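Putative carboxylesterase (PDB 3BJR) probably hydrolyses carboxylic ester bonds in Lactobacillus plantarum, using an active site of the alpha/beta-hydrolase type. Local coordinates at residues P101-G106 with T151-T156; A129-G134 with F209-A214; I137-N142 with L225-A230; D143-R148 with L160-V165. All blocks are in the same frame, centred on the assembly; numbering follows the deposited sequence.

Contact 1. Residues P101-G106 with T151-T156; sequences PVLDLG and TELNVT
Beside the place where L103 meets E152 and L153, the carboxylate oxygen D104 OD1 is gripped twice, by R107 in a salt bridge and by the hydroxyl of T30; its partner OD2 is bonded to T89. D104 therefore anchors the side of helix 100-114 that is turned away from residues 151-156, while its neighbour L103 points its CB toward them. Between the two segments themselves the meeting is through carbon. With CG set beside the backbone N (chi1 -66°), L103 brings its CD2 branch across the root of the glutamate, 3.6 Å from E152 CB and 4.1 Å from E152 CG. The E152 chain then bends, and its side chain also touches T187 and W188.

L153 works with its branch ends. Its CD1 sits 3.8 Å from L103 O and 3.9 Å from G106 C, pressed against helix backbone; this is possible because G106 carries no side chain in the direction from which the methyl arrives. The second methyl, L153 CD2, is 4.3 Å from L103 CB, a looser touch. L153 also packs on R107 and L160, which places it between helix 100-114 and the short helix 157-160.

Just past L153 the long helix 133-153 stops. N154 takes a positive phi (55°) and V155 N bonds back to A150 O, with a weaker N154 N to T151 O bond of 3.4 Å, so E152 and L153 make this helix-helix contact from within the last turn, which a Schellman motif closes with N154 as C-prime.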
loop_
_atom_site.group_PDB
_atom_site.type_symbol
_atom_site.label_atom_id
_atom_site.label_comp_id
_atom_site.label_asym_id
_atom_site.label_seq_id
_atom_site.Cartn_x
_atom_site.Cartn_y
_atom_site.Cartn_z
ATOM N N PRO A 101 -16.342 2.163 22.729
ATOM C CA PRO A 101 -15.110 1.414 22.435
ATOM C C PRO A 101 -13.846 2.222 22.253
ATOM O O PRO A 101 -12.753 1.707 22.529
ATOM C CB PRO A 101 -15.451 0.714 21.122
ATOM C CG PRO A 101 -16.936 0.582 21.179
ATOM C CD PRO A 101 -17.345 1.918 21.686
ATOM N N VAL A 102 -13.977 3.462 21.786
ATOM C CA VAL A 102 -12.844 4.352 21.595
ATOM C C VAL A 102 -12.355 4.827 22.978
ATOM O O VAL A 102 -11.149 4.932 23.230
ATOM C CB VAL A 102 -13.242 5.583 20.740
ATOM C CG1 VAL A 102 -12.076 6.510 20.629
ATOM C CG2 VAL A 102 -13.762 5.175 19.345
ATOM N N LEU A 103 -13.311 5.128 23.857
ATOM C CA LEU A 103 -13.040 5.505 25.220
ATOM C C LEU A 103 -12.394 4.319 25.948
ATOM O O LEU A 103 -11.387 4.500 26.616
ATOM C CB LEU A 103 -14.322 5.926 25.917
ATOM C CG LEU A 103 -14.998 7.185 25.401
ATOM C CD1 LEU A 103 -16.233 7.446 26.238
ATOM C CD2 LEU A 103 -14.059 8.396 25.414
ATOM N N ASP A 104 -12.951 3.118 25.776
ATOM C CA ASP A 104 -12.386 1.885 26.364
ATOM C C ASP A 104 -10.900 1.719 25.986
ATOM O O ASP A 104 -10.096 1.281 26.795
ATOM C CB ASP A 104 -13.164 0.635 25.883
ATOM C CG ASP A 104 -14.549 0.498 26.490
ATOM O OD1 ASP A 104 -14.794 1.048 27.585
ATOM O OD2 ASP A 104 -15.379 -0.240 25.886
ATOM N N LEU A 105 -10.562 1.999 24.731
ATOM C CA LEU A 105 -9.164 1.910 24.252
ATOM C C LEU A 105 -8.299 2.932 25.024
ATOM O O LEU A 105 -7.171 2.628 25.425
ATOM C CB LEU A 105 -9.076 2.138 22.758
ATOM C CG LEU A 105 -7.683 2.208 22.115
ATOM C CD1 LEU A 105 -6.828 1.012 22.578
ATOM C CD2 LEU A 105 -7.755 2.338 20.582
ATOM N N GLY A 106 -8.835 4.131 25.255
ATOM C CA GLY A 106 -8.148 5.142 26.056
ATOM C C GLY A 106 -7.883 4.653 27.487
ATOM O O GLY A 106 -6.788 4.848 28.052
ATOM N N THR A 151 -10.887 14.511 27.334
ATOM C CA THR A 151 -11.911 15.270 28.040
ATOM C C THR A 151 -13.039 14.342 28.519
ATOM O O THR A 151 -13.516 14.525 29.623
ATOM C CB THR A 151 -12.394 16.483 27.219
ATOM O OG1 THR A 151 -12.864 16.051 25.959
ATOM C CG2 THR A 151 -11.246 17.427 26.934
ATOM N N GLU A 152 -13.431 13.317 27.755
ATOM C CA GLU A 152 -14.459 12.358 28.250
ATOM C C GLU A 152 -13.958 11.526 29.432
ATOM O O GLU A 152 -14.698 11.271 30.372
ATOM C CB GLU A 152 -14.963 11.398 27.163
ATOM C CG GLU A 152 -15.932 11.992 26.181
ATOM C CD GLU A 152 -17.186 12.434 26.894
ATOM O OE1 GLU A 152 -17.908 11.559 27.435
ATOM O OE2 GLU A 152 -17.407 13.663 26.937
ATOM N N LEU A 153 -12.713 11.086 29.379
ATOM C CA LEU A 153 -12.152 10.307 30.488
ATOM C C LEU A 153 -11.584 11.175 31.593
ATOM O O LEU A 153 -11.287 10.681 32.669
ATOM C CB LEU A 153 -11.043 9.394 29.977
ATOM C CG LEU A 153 -11.479 8.346 28.977
ATOM C CD1 LEU A 153 -10.282 7.564 28.603
ATOM C CD2 LEU A 153 -12.590 7.453 29.553
ATOM N N ASN A 154 -11.431 12.468 31.317
ATOM C CA ASN A 154 -10.818 13.388 32.231
ATOM C C ASN A 154 -9.439 12.856 32.603
ATOM O O ASN A 154 -9.113 12.697 33.776
ATOM C CB ASN A 154 -11.718 13.627 33.448
ATOM C CG ASN A 154 -11.206 14.722 34.326
ATOM O OD1 ASN A 154 -10.604 15.678 33.835
ATOM N ND2 ASN A 154 -11.429 14.597 35.634
ATOM N N VAL A 155 -8.649 12.570 31.579
ATOM C CA VAL A 155 -7.296 12.057 31.710
ATOM C C VAL A 155 -6.448 13.008 30.881
ATOM O O VAL A 155 -6.895 13.486 29.840
ATOM C CB VAL A 155 -7.187 10.587 31.198
ATOM C CG1 VAL A 155 -5.709 10.140 30.937
ATOM C CG2 VAL A 155 -7.917 9.655 32.164
ATOM N N THR A 156 -5.221 13.247 31.321
ATOM C CA THR A 156 -4.339 14.159 30.617
ATOM C C THR A 156 -4.050 13.568 29.261
ATOM O O THR A 156 -3.879 12.348 29.135
ATOM C CB THR A 156 -3.002 14.382 31.347
ATOM O OG1 THR A 156 -2.271 13.154 31.368
ATOM C CG2 THR A 156 -3.236 14.876 32.764
#

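Contact 2. Residues A129-G134 with F209-A214; sequences AGFSVG and FIWTTA
F131 and W211 stand nearly perpendicular, their ring planes 80° apart and their six-membered rings 5.7 Å between centroids, and the rings approach obliquely. One corner of each ring does the touching: F131 CE2 comes within 3.4 Å of W211 CH2 and 3.8 Å of W211 CZ2, while F131 CZ follows at 4.0 Å from W211 CH2. In the indole, chi1 of 88° sets CG between the backbone N and the carbonyl carbon, and the turn about chi2 then carries the six-membered ring to the phenylalanine.

The rings bridge strands 125-131 and 208-213, parallel members of the central sheet with strand 165-168 between them. F131 closes its strand, and the turn that follows, with G130, S132 and G134 in a GxSxG pattern and S132 at positive phi (57°), fits the nucleophile elbow of alpha/beta hydrolases. Both flanking glycines stand where a CB would press on backbone, G130 against G134 O and G134 against F131 O. L252 of helix 248-257 packs on both F131 and S132. W211 has further aromatic company: Y169 meets it edge-to-face, and the ring of W271 lies almost parallel to its own.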
loop_
_atom_site.group_PDB
_atom_site.type_symbol
_atom_site.label_atom_id
_atom_site.label_comp_id
_atom_site.label_asym_id
_atom_site.label_seq_id
_atom_site.Cartn_x
_atom_site.Cartn_y
_atom_site.Cartn_z
ATOM N N ALA A 129 -3.361 -1.715 17.819
ATOM C CA ALA A 129 -3.448 -2.418 16.557
ATOM C C ALA A 129 -4.897 -2.878 16.386
ATOM O O ALA A 129 -5.373 -3.805 17.068
ATOM C CB ALA A 129 -2.486 -3.600 16.555
ATOM N N GLY A 130 -5.613 -2.200 15.489
ATOM C CA GLY A 130 -7.035 -2.443 15.249
ATOM C C GLY A 130 -7.301 -3.239 13.998
ATOM O O GLY A 130 -6.690 -3.010 12.942
ATOM N N PHE A 131 -8.188 -4.207 14.144
ATOM C CA PHE A 131 -8.605 -5.128 13.086
ATOM C C PHE A 131 -10.110 -5.114 12.799
ATOM O O PHE A 131 -10.895 -5.104 13.727
ATOM C CB PHE A 131 -8.181 -6.511 13.486
ATOM C CG PHE A 131 -6.681 -6.658 13.633
ATOM C CD1 PHE A 131 -6.039 -6.293 14.813
ATOM C CD2 PHE A 131 -5.922 -7.149 12.604
ATOM C CE1 PHE A 131 -4.671 -6.415 14.943
ATOM C CE2 PHE A 131 -4.573 -7.297 12.736
ATOM C CZ PHE A 131 -3.940 -6.927 13.916
ATOM N N SER A 132 -10.502 -5.110 11.513
ATOM C CA SER A 132 -11.909 -5.114 11.136
ATOM C C SER A 132 -12.532 -3.883 11.806
ATOM O O SER A 132 -11.947 -2.805 11.727
ATOM C CB SER A 132 -12.580 -6.453 11.493
ATOM O OG SER A 132 -13.942 -6.464 11.139
ATOM N N VAL A 133 -13.667 -3.999 12.486
ATOM C CA VAL A 133 -14.269 -2.826 13.124
ATOM C C VAL A 133 -13.331 -2.183 14.148
ATOM O O VAL A 133 -13.326 -0.997 14.292
ATOM C CB VAL A 133 -15.656 -3.118 13.754
ATOM C CG1 VAL A 133 -16.680 -3.475 12.688
ATOM C CG2 VAL A 133 -15.539 -4.204 14.775
ATOM N N GLY A 134 -12.487 -2.963 14.814
ATOM C CA GLY A 134 -11.482 -2.389 15.690
ATOM C C GLY A 134 -10.541 -1.416 14.963
ATOM O O GLY A 134 -9.962 -0.584 15.592
ATOM N N PHE A 209 0.320 2.713 10.402
ATOM C CA PHE A 209 0.601 1.612 9.498
ATOM C C PHE A 209 -0.735 0.991 9.172
ATOM O O PHE A 209 -1.440 0.540 10.050
ATOM C CB PHE A 209 1.492 0.556 10.141
ATOM C CG PHE A 209 1.803 -0.579 9.254
ATOM C CD1 PHE A 209 0.998 -1.668 9.186
ATOM C CD2 PHE A 209 2.932 -0.531 8.432
ATOM C CE1 PHE A 209 1.310 -2.746 8.343
ATOM C CE2 PHE A 209 3.237 -1.580 7.607
ATOM C CZ PHE A 209 2.436 -2.670 7.536
ATOM N N ILE A 210 -1.061 0.938 7.884
ATOM C CA ILE A 210 -2.317 0.378 7.434
ATOM C C ILE A 210 -2.101 -0.698 6.390
ATOM O O ILE A 210 -1.274 -0.548 5.497
ATOM C CB ILE A 210 -3.208 1.432 6.728
ATOM C CG1 ILE A 210 -3.249 2.745 7.473
ATOM C CG2 ILE A 210 -4.635 0.907 6.532
ATOM C CD1 ILE A 210 -3.718 3.917 6.600
ATOM N N TRP A 211 -2.869 -1.775 6.511
ATOM C CA TRP A 211 -2.982 -2.760 5.452
ATOM C C TRP A 211 -4.418 -3.237 5.361
ATOM O O TRP A 211 -5.154 -3.285 6.360
ATOM C CB TRP A 211 -1.988 -3.907 5.556
ATOM C CG TRP A 211 -2.385 -5.064 6.353
ATOM C CD1 TRP A 211 -2.836 -6.258 5.887
ATOM C CD2 TRP A 211 -2.294 -5.192 7.770
ATOM N NE1 TRP A 211 -3.080 -7.108 6.937
ATOM C CE2 TRP A 211 -2.728 -6.485 8.101
ATOM C CE3 TRP A 211 -1.883 -4.342 8.780
ATOM C CZ2 TRP A 211 -2.793 -6.937 9.413
ATOM C CZ3 TRP A 211 -1.924 -4.790 10.077
ATOM C CH2 TRP A 211 -2.385 -6.073 10.385
ATOM N N THR A 212 -4.841 -3.510 4.128
ATOM C CA THR A 212 -6.189 -4.040 3.896
ATOM C C THR A 212 -6.191 -4.830 2.588
ATOM O O THR A 212 -5.115 -5.076 1.969
ATOM C CB THR A 212 -7.295 -2.931 3.967
ATOM O OG1 THR A 212 -8.597 -3.534 4.099
ATOM C CG2 THR A 212 -7.269 -2.073 2.793
ATOM N N THR A 213 -7.380 -5.275 2.202
ATOM C CA THR A 213 -7.567 -6.031 0.968
ATOM C C THR A 213 -8.161 -5.151 -0.147
ATOM O O THR A 213 -9.023 -4.278 0.113
ATOM C CB THR A 213 -8.405 -7.305 1.226
ATOM O OG1 THR A 213 -8.481 -8.051 0.011
ATOM C CG2 THR A 213 -9.827 -6.969 1.765
ATOM N N ALA A 214 -7.664 -5.341 -1.382
ATOM C CA ALA A 214 -8.101 -4.566 -2.532
ATOM C C ALA A 214 -9.340 -5.153 -3.225
ATOM O O ALA A 214 -10.105 -4.408 -3.852
ATOM C CB ALA A 214 -6.955 -4.469 -3.566
#

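Contact 3. Residues I137-N142 with L225-A230; sequences IVALYN and LAYATA
The phenol ring of Y227 meets the CB of A139 at a slant, with Y227 CZ 3.9 Å and CE1 4.1 Å from that methyl, and the amide of N142 crosses nearby with its plane turned 57° from the ring. With CG anti to the backbone N (chi1 -172°), the tyrosine reaches out from helix 222-233 until its hydroxyl lies over the backbone of helix 133-153. There Y227 OH is 3.3 Å from A139 O and 3.6 Å from A139 CA, while N142 CB stands 4.0 Å from the same hydroxyl oxygen.

The small side chain of A139 lets the aromatic ring come this close; the two helix backbones stay well separated, with 8.7 Å between A139 CA and Y227 CA. The amide of N142 is engaged past the contact, its OD1 accepting a hydrogen bond from Q206 N. On the far side of helix 222-233, L225, A228 and T229 pack against the second subunit.

Beneath the pair lies the sheet: Y227 rests on L167 and I210, and V138 on V165 and L167. Between these segments Y227 makes the link, and two helices lying on the same face of a largely parallel sheet are consistent with the layered architecture of the alpha/beta-hydrolase fold.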
loop_
_atom_site.group_PDB
_atom_site.type_symbol
_atom_site.label_atom_id
_atom_site.label_comp_id
_atom_site.label_asym_id
_atom_site.label_seq_id
_atom_site.Cartn_x
_atom_site.Cartn_y
_atom_site.Cartn_z
ATOM N N ILE A 137 -12.227 1.882 15.263
ATOM C CA ILE A 137 -12.012 2.312 16.635
ATOM C C ILE A 137 -10.642 2.927 16.798
ATOM O O ILE A 137 -10.515 4.000 17.363
ATOM C CB ILE A 137 -12.111 1.121 17.637
ATOM C CG1 ILE A 137 -13.556 0.566 17.720
ATOM C CG2 ILE A 137 -11.570 1.564 19.014
ATOM C CD1 ILE A 137 -13.655 -0.856 18.316
ATOM N N VAL A 138 -9.613 2.227 16.308
ATOM C CA VAL A 138 -8.237 2.725 16.399
ATOM C C VAL A 138 -7.988 3.993 15.546
ATOM O O VAL A 138 -7.295 4.944 15.998
ATOM C CB VAL A 138 -7.213 1.573 16.127
ATOM C CG1 VAL A 138 -5.788 2.090 16.005
ATOM C CG2 VAL A 138 -7.290 0.481 17.279
ATOM N N ALA A 139 -8.555 4.030 14.340
ATOM C CA ALA A 139 -8.461 5.224 13.453
ATOM C C ALA A 139 -9.034 6.482 14.164
ATOM O O ALA A 139 -8.482 7.575 14.094
ATOM C CB ALA A 139 -9.185 4.959 12.145
ATOM N N LEU A 140 -10.150 6.294 14.842
ATOM C CA LEU A 140 -10.781 7.352 15.561
ATOM C C LEU A 140 -10.038 7.681 16.840
ATOM O O LEU A 140 -10.052 8.831 17.259
ATOM C CB LEU A 140 -12.231 7.021 15.901
ATOM C CG LEU A 140 -13.257 6.995 14.773
ATOM C CD1 LEU A 140 -14.550 6.409 15.369
ATOM C CD2 LEU A 140 -13.536 8.407 14.120
ATOM N N TYR A 141 -9.422 6.687 17.477
ATOM C CA TYR A 141 -8.586 6.939 18.635
ATOM C C TYR A 141 -7.399 7.868 18.234
ATOM O O TYR A 141 -7.056 8.817 18.954
ATOM C CB TYR A 141 -8.075 5.613 19.249
ATOM C CG TYR A 141 -7.439 5.859 20.568
ATOM C CD1 TYR A 141 -8.228 6.062 21.710
ATOM C CD2 TYR A 141 -6.056 5.940 20.694
ATOM C CE1 TYR A 141 -7.639 6.328 22.951
ATOM C CE2 TYR A 141 -5.477 6.225 21.917
ATOM C CZ TYR A 141 -6.270 6.427 23.033
ATOM O OH TYR A 141 -5.681 6.681 24.228
ATOM N N ASN A 142 -6.807 7.617 17.065
ATOM C CA ASN A 142 -5.680 8.396 16.612
ATOM C C ASN A 142 -6.070 9.845 16.376
ATOM O O ASN A 142 -5.239 10.736 16.486
ATOM C CB ASN A 142 -5.107 7.806 15.312
ATOM C CG ASN A 142 -3.672 8.223 15.076
ATOM O OD1 ASN A 142 -3.021 8.685 16.001
ATOM N ND2 ASN A 142 -3.164 8.025 13.869
ATOM N N LEU A 225 -8.207 4.150 1.517
ATOM C CA LEU A 225 -7.442 5.001 0.640
ATOM C C LEU A 225 -7.706 6.462 0.985
ATOM O O LEU A 225 -6.809 7.278 0.910
ATOM C CB LEU A 225 -7.767 4.734 -0.830
ATOM C CG LEU A 225 -7.248 3.426 -1.450
ATOM C CD1 LEU A 225 -7.812 3.258 -2.811
ATOM C CD2 LEU A 225 -5.757 3.442 -1.519
ATOM N N ALA A 226 -8.932 6.779 1.393
ATOM C CA ALA A 226 -9.309 8.147 1.736
ATOM C C ALA A 226 -8.659 8.574 3.024
ATOM O O ALA A 226 -8.259 9.711 3.146
ATOM C CB ALA A 226 -10.814 8.281 1.819
ATOM N N TYR A 227 -8.561 7.667 3.982
ATOM C CA TYR A 227 -7.916 7.939 5.224
ATOM C C TYR A 227 -6.419 8.185 4.980
ATOM O O TYR A 227 -5.849 9.091 5.561
ATOM C CB TYR A 227 -8.114 6.749 6.190
ATOM C CG TYR A 227 -7.648 6.968 7.597
ATOM C CD1 TYR A 227 -8.283 7.858 8.418
ATOM C CD2 TYR A 227 -6.607 6.227 8.146
ATOM C CE1 TYR A 227 -7.849 8.063 9.738
ATOM C CE2 TYR A 227 -6.175 6.431 9.455
ATOM C CZ TYR A 227 -6.810 7.342 10.255
ATOM O OH TYR A 227 -6.398 7.566 11.572
ATOM N N ALA A 228 -5.787 7.360 4.143
ATOM C CA ALA A 228 -4.356 7.488 3.833
ATOM C C ALA A 228 -4.094 8.835 3.186
ATOM O O ALA A 228 -3.116 9.487 3.483
ATOM C CB ALA A 228 -3.919 6.357 2.929
ATOM N N THR A 229 -4.983 9.240 2.296
ATOM C CA THR A 229 -4.919 10.541 1.642
ATOM C C THR A 229 -4.996 11.689 2.657
ATOM O O THR A 229 -4.309 12.698 2.500
ATOM C CB THR A 229 -6.020 10.655 0.609
ATOM O OG1 THR A 229 -5.943 9.534 -0.266
ATOM C CG2 THR A 229 -5.869 11.907 -0.246
ATOM N N ALA A 230 -5.791 11.515 3.712
ATOM C CA ALA A 230 -5.938 12.529 4.751
ATOM C C ALA A 230 -4.678 12.536 5.576
ATOM O O ALA A 230 -4.207 13.587 5.979
ATOM C CB ALA A 230 -7.178 12.259 5.647
#

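Contact 4. Residues D143-R148 with L160-V165; sequences DYWATR and LKPNNV
P162 and K161 lie over one face of the W145 indole in a pair of CH-pi contacts. P162 CD sits 3.4 Å from the centroid of the five-membered ring, only 8° off its normal, so CD stands almost directly above the centre of that ring. K161 CA takes the six-membered ring, 3.9 Å from its centroid. Beyond CA the lysine chain runs extended alongside the indole, pointing the same way, with K161 CB 3.6 Å from W145 CZ3 and K161 CG 3.7 Å from W145 CH2. L160 touches the backbone instead, its CD1 3.6 Å from W145 O. The opposite face of the indole has A146 CB, from the next residue of the same helix, near its rim.

W145 belongs to helix 133-153, where the helix kinks and widens into a pi-type turn over 145-148. With chi1 at 65°, CG lies between the backbone N and the carbonyl carbon, and the indole lies flat against the loop joining helix 157-160 to strand 165-168.

A second shell helps position both partners. W145 NE1 donates to D204 O, which holds the rotation of the indole. On the loop, L160 O is bonded to the hydroxyl of Y141, one helical turn before W145, and K161 O to R113 of helix 100-114.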
loop_
_atom_site.group_PDB
_atom_site.type_symbol
_atom_site.label_atom_id
_atom_site.label_comp_id
_atom_site.label_asym_id
_atom_site.label_seq_id
_atom_site.Cartn_x
_atom_site.Cartn_y
_atom_site.Cartn_z
ATOM N N ASP A 143 -7.343 10.054 16.048
ATOM C CA ASP A 143 -7.898 11.380 15.801
ATOM C C ASP A 143 -8.305 12.152 17.047
ATOM O O ASP A 143 -8.236 13.380 17.060
ATOM C CB ASP A 143 -9.195 11.279 15.001
ATOM C CG ASP A 143 -9.016 10.918 13.502
ATOM O OD1 ASP A 143 -7.914 10.543 12.992
ATOM O OD2 ASP A 143 -10.087 10.995 12.841
ATOM N N TYR A 144 -8.765 11.444 18.070
ATOM C CA TYR A 144 -9.373 12.068 19.230
ATOM C C TYR A 144 -8.727 11.845 20.601
ATOM O O TYR A 144 -9.263 12.306 21.615
ATOM C CB TYR A 144 -10.814 11.560 19.335
ATOM C CG TYR A 144 -11.749 12.004 18.234
ATOM C CD1 TYR A 144 -11.980 13.349 17.999
ATOM C CD2 TYR A 144 -12.453 11.081 17.479
ATOM C CE1 TYR A 144 -12.853 13.767 17.000
ATOM C CE2 TYR A 144 -13.327 11.488 16.483
ATOM C CZ TYR A 144 -13.521 12.821 16.244
ATOM O OH TYR A 144 -14.396 13.232 15.264
ATOM N N TRP A 145 -7.610 11.131 20.654
ATOM C CA TRP A 145 -6.960 10.869 21.938
ATOM C C TRP A 145 -6.656 12.109 22.780
ATOM O O TRP A 145 -6.908 12.081 23.971
ATOM C CB TRP A 145 -5.668 10.067 21.758
ATOM C CG TRP A 145 -4.575 10.740 21.029
ATOM C CD1 TRP A 145 -4.371 10.732 19.688
ATOM C CD2 TRP A 145 -3.492 11.501 21.588
ATOM N NE1 TRP A 145 -3.268 11.459 19.373
ATOM C CE2 TRP A 145 -2.686 11.915 20.522
ATOM C CE3 TRP A 145 -3.122 11.857 22.882
ATOM C CZ2 TRP A 145 -1.533 12.665 20.707
ATOM C CZ3 TRP A 145 -1.986 12.611 23.054
ATOM C CH2 TRP A 145 -1.211 13.012 21.979
ATOM N N ALA A 146 -6.135 13.175 22.151
ATOM C CA ALA A 146 -5.711 14.405 22.839
ATOM C C ALA A 146 -6.840 15.354 23.110
ATOM O O ALA A 146 -6.694 16.248 23.917
ATOM C CB ALA A 146 -4.644 15.139 22.031
ATOM N N THR A 147 -7.961 15.137 22.433
ATOM C CA THR A 147 -9.134 15.987 22.538
ATOM C C THR A 147 -10.315 15.266 23.193
ATOM O O THR A 147 -10.386 15.191 24.423
ATOM C CB THR A 147 -9.494 16.561 21.151
ATOM O OG1 THR A 147 -9.519 15.509 20.176
ATOM C CG2 THR A 147 -8.453 17.607 20.742
ATOM N N ARG A 148 -11.193 14.671 22.390
ATOM C CA ARG A 148 -12.434 14.095 22.940
ATOM C C ARG A 148 -12.225 12.937 23.940
ATOM O O ARG A 148 -12.913 12.890 24.932
ATOM C CB ARG A 148 -13.460 13.734 21.824
ATOM C CG ARG A 148 -13.820 14.877 20.785
ATOM C CD ARG A 148 -14.082 16.298 21.349
ATOM N NE ARG A 148 -15.280 16.457 22.200
ATOM C CZ ARG A 148 -16.445 17.035 21.849
ATOM N NH1 ARG A 148 -16.658 17.550 20.630
ATOM N NH2 ARG A 148 -17.439 17.085 22.736
ATOM N N LEU A 160 -2.796 9.277 27.278
ATOM C CA LEU A 160 -3.588 8.575 26.274
ATOM C C LEU A 160 -2.888 8.475 24.913
ATOM O O LEU A 160 -3.415 7.870 23.958
ATOM C CB LEU A 160 -4.925 9.339 26.100
ATOM C CG LEU A 160 -5.811 9.392 27.340
ATOM C CD1 LEU A 160 -6.886 10.460 27.164
ATOM C CD2 LEU A 160 -6.398 8.030 27.723
ATOM N N LYS A 161 -1.689 9.011 24.813
ATOM C CA LYS A 161 -1.031 9.050 23.507
ATOM C C LYS A 161 -0.780 7.689 22.913
ATOM O O LYS A 161 -0.197 6.838 23.581
ATOM C CB LYS A 161 0.277 9.846 23.573
ATOM C CG LYS A 161 0.962 10.085 22.215
ATOM C CD LYS A 161 2.115 11.037 22.382
ATOM C CE LYS A 161 2.835 11.305 21.088
ATOM N NZ LYS A 161 3.981 12.240 21.305
ATOM N N PRO A 162 -1.255 7.452 21.660
ATOM C CA PRO A 162 -0.825 6.229 20.992
ATOM C C PRO A 162 0.493 6.543 20.314
ATOM O O PRO A 162 0.572 7.426 19.488
ATOM C CB PRO A 162 -1.912 5.967 19.976
ATOM C CG PRO A 162 -2.479 7.371 19.616
ATOM C CD PRO A 162 -2.202 8.239 20.837
ATOM N N ASN A 163 1.531 5.823 20.642
ATOM C CA ASN A 163 2.812 6.137 20.061
ATOM C C ASN A 163 2.863 5.872 18.546
ATOM O O ASN A 163 3.469 6.634 17.795
ATOM C CB ASN A 163 3.928 5.509 20.893
ATOM C CG ASN A 163 3.948 6.042 22.296
ATOM O OD1 ASN A 163 3.764 5.289 23.246
ATOM N ND2 ASN A 163 4.124 7.348 22.440
ATOM N N ASN A 164 2.233 4.811 18.106
ATOM C CA ASN A 164 1.940 4.613 16.682
ATOM C C ASN A 164 0.575 3.953 16.694
ATOM O O ASN A 164 0.105 3.584 17.761
ATOM C CB ASN A 164 2.915 3.627 16.047
ATOM C CG ASN A 164 4.341 4.068 16.134
ATOM O OD1 ASN A 164 4.769 4.995 15.455
ATOM N ND2 ASN A 164 5.103 3.377 16.956
ATOM N N VAL A 165 -0.095 3.868 15.540
ATOM C CA VAL A 165 -1.284 3.006 15.410
ATOM C C VAL A 165 -1.091 2.076 14.180
ATOM O O VAL A 165 -0.386 2.386 13.248
ATOM C CB VAL A 165 -2.649 3.751 15.373
ATOM C CG1 VAL A 165 -2.793 4.607 16.654
ATOM C CG2 VAL A 165 -2.819 4.564 14.122
#

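Overall arrangement
Helix 133-153 threads all four contacts. It leaves the putative nucleophile elbow of contact 2, faces helix 222-233 in contact 3, meets the 160-165 loop in contact 4 and ends against helix 100-114 in contact 1. Contacts 1 and 4 lie close, centres 9 Å apart, with G106 and V155 both touching L160; contacts 2 and 3 have centres 10 Å apart and touch where V138 packs on G130 and I210 on Y227, whereas contacts 1 and 2 are 22 Å apart, on opposite sides of the chain's centre. Contact 4 is nested along the chain inside the loops closed by contacts 2 and 3. One helix thus ties the likely catalytic turn to flanking helices and sheet.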